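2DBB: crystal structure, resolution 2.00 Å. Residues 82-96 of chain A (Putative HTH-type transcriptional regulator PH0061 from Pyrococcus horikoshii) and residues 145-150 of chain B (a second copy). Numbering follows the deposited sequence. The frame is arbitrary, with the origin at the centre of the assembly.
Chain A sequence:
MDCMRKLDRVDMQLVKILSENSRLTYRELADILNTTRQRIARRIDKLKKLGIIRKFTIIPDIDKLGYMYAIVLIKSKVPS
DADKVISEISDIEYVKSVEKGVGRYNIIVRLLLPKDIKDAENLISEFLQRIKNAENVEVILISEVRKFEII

Chain A 82-96: ADKVISEISDIEYVK
Chain B, residues 145-150: VRKFEI

This is a polar contact between two copies of one protein, in which a lysine from a chain B strand reaches into the carbonyl-lined turns that follow a chain A helix. A82(A) to I89(A) lie on a helix that begins earlier in chain A; the chain then passes through type I turns at I89(A)–I92(A) and I92(A)–V95(A), and enters a strand at V95(A). V145(B) to F148(B) belong to a strand that begins earlier in the chain, with R146(B) departing from extended geometry (phi/psi -92/-37). The register places the CA of S90(A) 6.6 Å from that of K147(B), and the CA of K96(A) 4.9 Å from that of E149(B).

The CA-to-CB bond of K147(B) points toward chain A, and all four chi angles are t; this full extension delivers NZ to S90(A) O (2.8 Å) and V95(A) O (2.9 Å), both hydrogen bonds; I92(A) O lies 3.0 Å from the same NZ. A single backbone hydrogen bond joins the stretches: E149(B) N donates to K96(A) O at 2.6 Å, with an N-H...O angle of 140°. K96(A), folded as m, m, p, t, places NZ 3.6 Å from E149(B) OE1, a salt bridge, while also donating to E93(A) O at 2.8 Å.

Along the helix, R146(B) (m, m, m, chi4 -80°) lays one guanidinium face over I86(A), with NH1 3.2 Å from CG2. D83(A) OD1, 4.2 Å from R146(B) NH1, is beyond salt-bridge range.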

# COMPACT_ATOMS: atom_id res chain seq x y z
N ALA A 82 2.58 -21.92 5.21
CA ALA A 82 2.51 -20.48 4.99
C ALA A 82 3.76 -19.74 5.49
O ALA A 82 4.29 -18.87 4.80
CB ALA A 82 1.26 -19.90 5.65
N ASP A 83 4.21 -20.09 6.69
CA ASP A 83 5.40 -19.45 7.25
C ASP A 83 6.63 -19.75 6.40
O ASP A 83 7.49 -18.89 6.22
CB ASP A 83 5.63 -19.92 8.68
CG ASP A 83 4.55 -19.42 9.63
OD1 ASP A 83 4.43 -18.18 9.77
OD2 ASP A 83 3.83 -20.25 10.22
N LYS A 84 6.70 -20.96 5.86
CA LYS A 84 7.83 -21.34 5.02
C LYS A 84 7.87 -20.48 3.76
O LYS A 84 8.92 -19.95 3.40
CB LYS A 84 7.74 -22.82 4.65
CG LYS A 84 7.81 -23.77 5.83
CD LYS A 84 7.82 -25.21 5.37
CE LYS A 84 7.86 -26.17 6.54
NZ LYS A 84 7.95 -27.58 6.06
N VAL A 85 6.72 -20.35 3.10
CA VAL A 85 6.63 -19.55 1.88
C VAL A 85 6.98 -18.10 2.17
O VAL A 85 7.76 -17.47 1.45
CB VAL A 85 5.21 -19.61 1.28
CG1 VAL A 85 5.08 -18.61 0.14
CG2 VAL A 85 4.90 -21.02 0.80
N ILE A 86 6.41 -17.56 3.24
CA ILE A 86 6.66 -16.18 3.62
C ILE A 86 8.15 -15.92 3.84
O ILE A 86 8.68 -14.89 3.42
CB ILE A 86 5.87 -15.82 4.88
CG1 ILE A 86 4.37 -15.80 4.55
CG2 ILE A 86 6.33 -14.47 5.43
CD1 ILE A 86 3.47 -15.49 5.71
N SER A 87 8.84 -16.85 4.50
CA SER A 87 10.26 -16.70 4.75
C SER A 87 11.05 -16.73 3.45
O SER A 87 12.04 -16.02 3.29
CB SER A 87 10.76 -17.82 5.67
OG SER A 87 12.17 -17.89 5.65
N GLU A 88 10.59 -17.56 2.52
CA GLU A 88 11.24 -17.72 1.23
C GLU A 88 11.04 -16.57 0.24
O GLU A 88 11.91 -16.32 -0.60
CB GLU A 88 10.76 -19.02 0.58
CG GLU A 88 11.33 -19.28 -0.80
CD GLU A 88 12.82 -19.59 -0.77
OE1 GLU A 88 13.44 -19.66 -1.85
OE2 GLU A 88 13.37 -19.77 0.34
N ILE A 89 9.92 -15.86 0.34
CA ILE A 89 9.63 -14.78 -0.60
C ILE A 89 9.77 -13.36 -0.07
O ILE A 89 9.91 -12.42 -0.85
CB ILE A 89 8.19 -14.88 -1.16
CG1 ILE A 89 7.19 -14.70 -0.01
CG2 ILE A 89 8.00 -16.21 -1.88
CD1 ILE A 89 5.75 -14.61 -0.47
N SER A 90 9.72 -13.19 1.24
CA SER A 90 9.81 -11.86 1.84
C SER A 90 11.03 -11.02 1.48
O SER A 90 10.99 -9.80 1.58
CB SER A 90 9.70 -11.98 3.36
OG SER A 90 8.40 -12.40 3.74
N ASP A 91 12.11 -11.68 1.06
CA ASP A 91 13.34 -10.97 0.70
C ASP A 91 13.45 -10.58 -0.77
O ASP A 91 14.32 -9.79 -1.14
CB ASP A 91 14.55 -11.81 1.09
CG ASP A 91 15.03 -11.52 2.50
OD1 ASP A 91 14.18 -11.38 3.41
OD2 ASP A 91 16.27 -11.42 2.70
N ILE A 92 12.59 -11.13 -1.62
CA ILE A 92 12.63 -10.81 -3.04
C ILE A 92 12.35 -9.32 -3.23
O ILE A 92 11.36 -8.79 -2.72
CB ILE A 92 11.61 -11.66 -3.81
CG1 ILE A 92 11.97 -13.14 -3.64
CG2 ILE A 92 11.61 -11.28 -5.29
CD1 ILE A 92 11.01 -14.11 -4.31
N GLU A 93 13.24 -8.65 -3.95
CA GLU A 93 13.15 -7.21 -4.19
C GLU A 93 11.83 -6.67 -4.74
O GLU A 93 11.32 -5.65 -4.26
CB GLU A 93 14.31 -6.77 -5.11
CG GLU A 93 14.14 -5.39 -5.75
CD GLU A 93 13.57 -5.47 -7.16
OE1 GLU A 93 13.16 -4.41 -7.70
OE2 GLU A 93 13.53 -6.58 -7.74
N TYR A 94 11.27 -7.34 -5.74
CA TYR A 94 10.02 -6.89 -6.33
C TYR A 94 8.75 -7.34 -5.60
O TYR A 94 7.64 -7.11 -6.09
CB TYR A 94 9.96 -7.29 -7.81
CG TYR A 94 10.20 -8.75 -8.07
CD1 TYR A 94 9.15 -9.66 -8.10
CD2 TYR A 94 11.50 -9.23 -8.31
CE1 TYR A 94 9.37 -11.00 -8.35
CE2 TYR A 94 11.72 -10.57 -8.56
CZ TYR A 94 10.66 -11.45 -8.59
OH TYR A 94 10.89 -12.78 -8.85
N VAL A 95 8.92 -7.99 -4.45
CA VAL A 95 7.77 -8.38 -3.65
C VAL A 95 7.55 -7.16 -2.76
O VAL A 95 8.41 -6.81 -1.95
CB VAL A 95 8.05 -9.64 -2.80
CG1 VAL A 95 6.97 -9.80 -1.73
CG2 VAL A 95 8.07 -10.86 -3.69
N LYS A 96 6.40 -6.50 -2.92
CA LYS A 96 6.10 -5.28 -2.19
C LYS A 96 5.37 -5.47 -0.87
O LYS A 96 5.50 -4.65 0.03
CB LYS A 96 5.30 -4.31 -3.07
CG LYS A 96 5.95 -3.98 -4.41
CD LYS A 96 7.23 -3.15 -4.29
CE LYS A 96 8.43 -4.01 -3.96
NZ LYS A 96 9.71 -3.31 -4.23
N VAL B 145 0.83 -8.84 8.84
CA VAL B 145 1.43 -8.10 7.74
C VAL B 145 2.93 -8.35 7.91
O VAL B 145 3.55 -7.87 8.85
CB VAL B 145 1.14 -6.59 7.84
CG1 VAL B 145 1.92 -5.84 6.75
CG2 VAL B 145 -0.36 -6.34 7.68
N ARG B 146 3.52 -9.11 6.99
CA ARG B 146 4.94 -9.43 7.08
C ARG B 146 5.84 -8.45 6.33
O ARG B 146 6.93 -8.13 6.78
CB ARG B 146 5.17 -10.86 6.57
CG ARG B 146 4.48 -11.92 7.42
CD ARG B 146 5.03 -11.94 8.83
NE ARG B 146 6.46 -12.27 8.83
CZ ARG B 146 6.94 -13.51 8.72
NH1 ARG B 146 6.11 -14.54 8.61
NH2 ARG B 146 8.25 -13.71 8.70
N LYS B 147 5.37 -7.98 5.19
CA LYS B 147 6.13 -7.03 4.40
C LYS B 147 5.13 -6.05 3.81
O LYS B 147 4.04 -6.45 3.42
CB LYS B 147 6.88 -7.74 3.28
CG LYS B 147 7.86 -6.85 2.55
CD LYS B 147 8.68 -7.64 1.54
CE LYS B 147 9.73 -6.77 0.87
NZ LYS B 147 10.52 -7.58 -0.11
N PHE B 148 5.50 -4.78 3.75
CA PHE B 148 4.61 -3.78 3.19
C PHE B 148 5.36 -2.55 2.68
O PHE B 148 5.83 -1.73 3.46
CB PHE B 148 3.58 -3.34 4.23
CG PHE B 148 2.32 -2.78 3.63
CD1 PHE B 148 1.24 -3.61 3.36
CD2 PHE B 148 2.24 -1.43 3.30
CE1 PHE B 148 0.08 -3.10 2.78
CE2 PHE B 148 1.08 -0.91 2.72
CZ PHE B 148 0.00 -1.75 2.45
N GLU B 149 5.46 -2.43 1.36
CA GLU B 149 6.12 -1.29 0.72
C GLU B 149 5.27 -0.89 -0.46
O GLU B 149 4.42 -1.66 -0.90
CB GLU B 149 7.50 -1.67 0.18
CG GLU B 149 8.44 -2.35 1.14
CD GLU B 149 9.81 -2.57 0.51
OE1 GLU B 149 9.85 -3.02 -0.66
OE2 GLU B 149 10.83 -2.30 1.18
N ILE B 150 5.50 0.31 -0.99
CA ILE B 150 4.75 0.77 -2.14
C ILE B 150 5.55 0.46 -3.41
O ILE B 150 5.01 -0.06 -4.39
CB ILE B 150 4.46 2.28 -2.06
CG1 ILE B 150 3.79 2.59 -0.71
CG2 ILE B 150 3.54 2.70 -3.20
CD1 ILE B 150 2.62 1.68 -0.38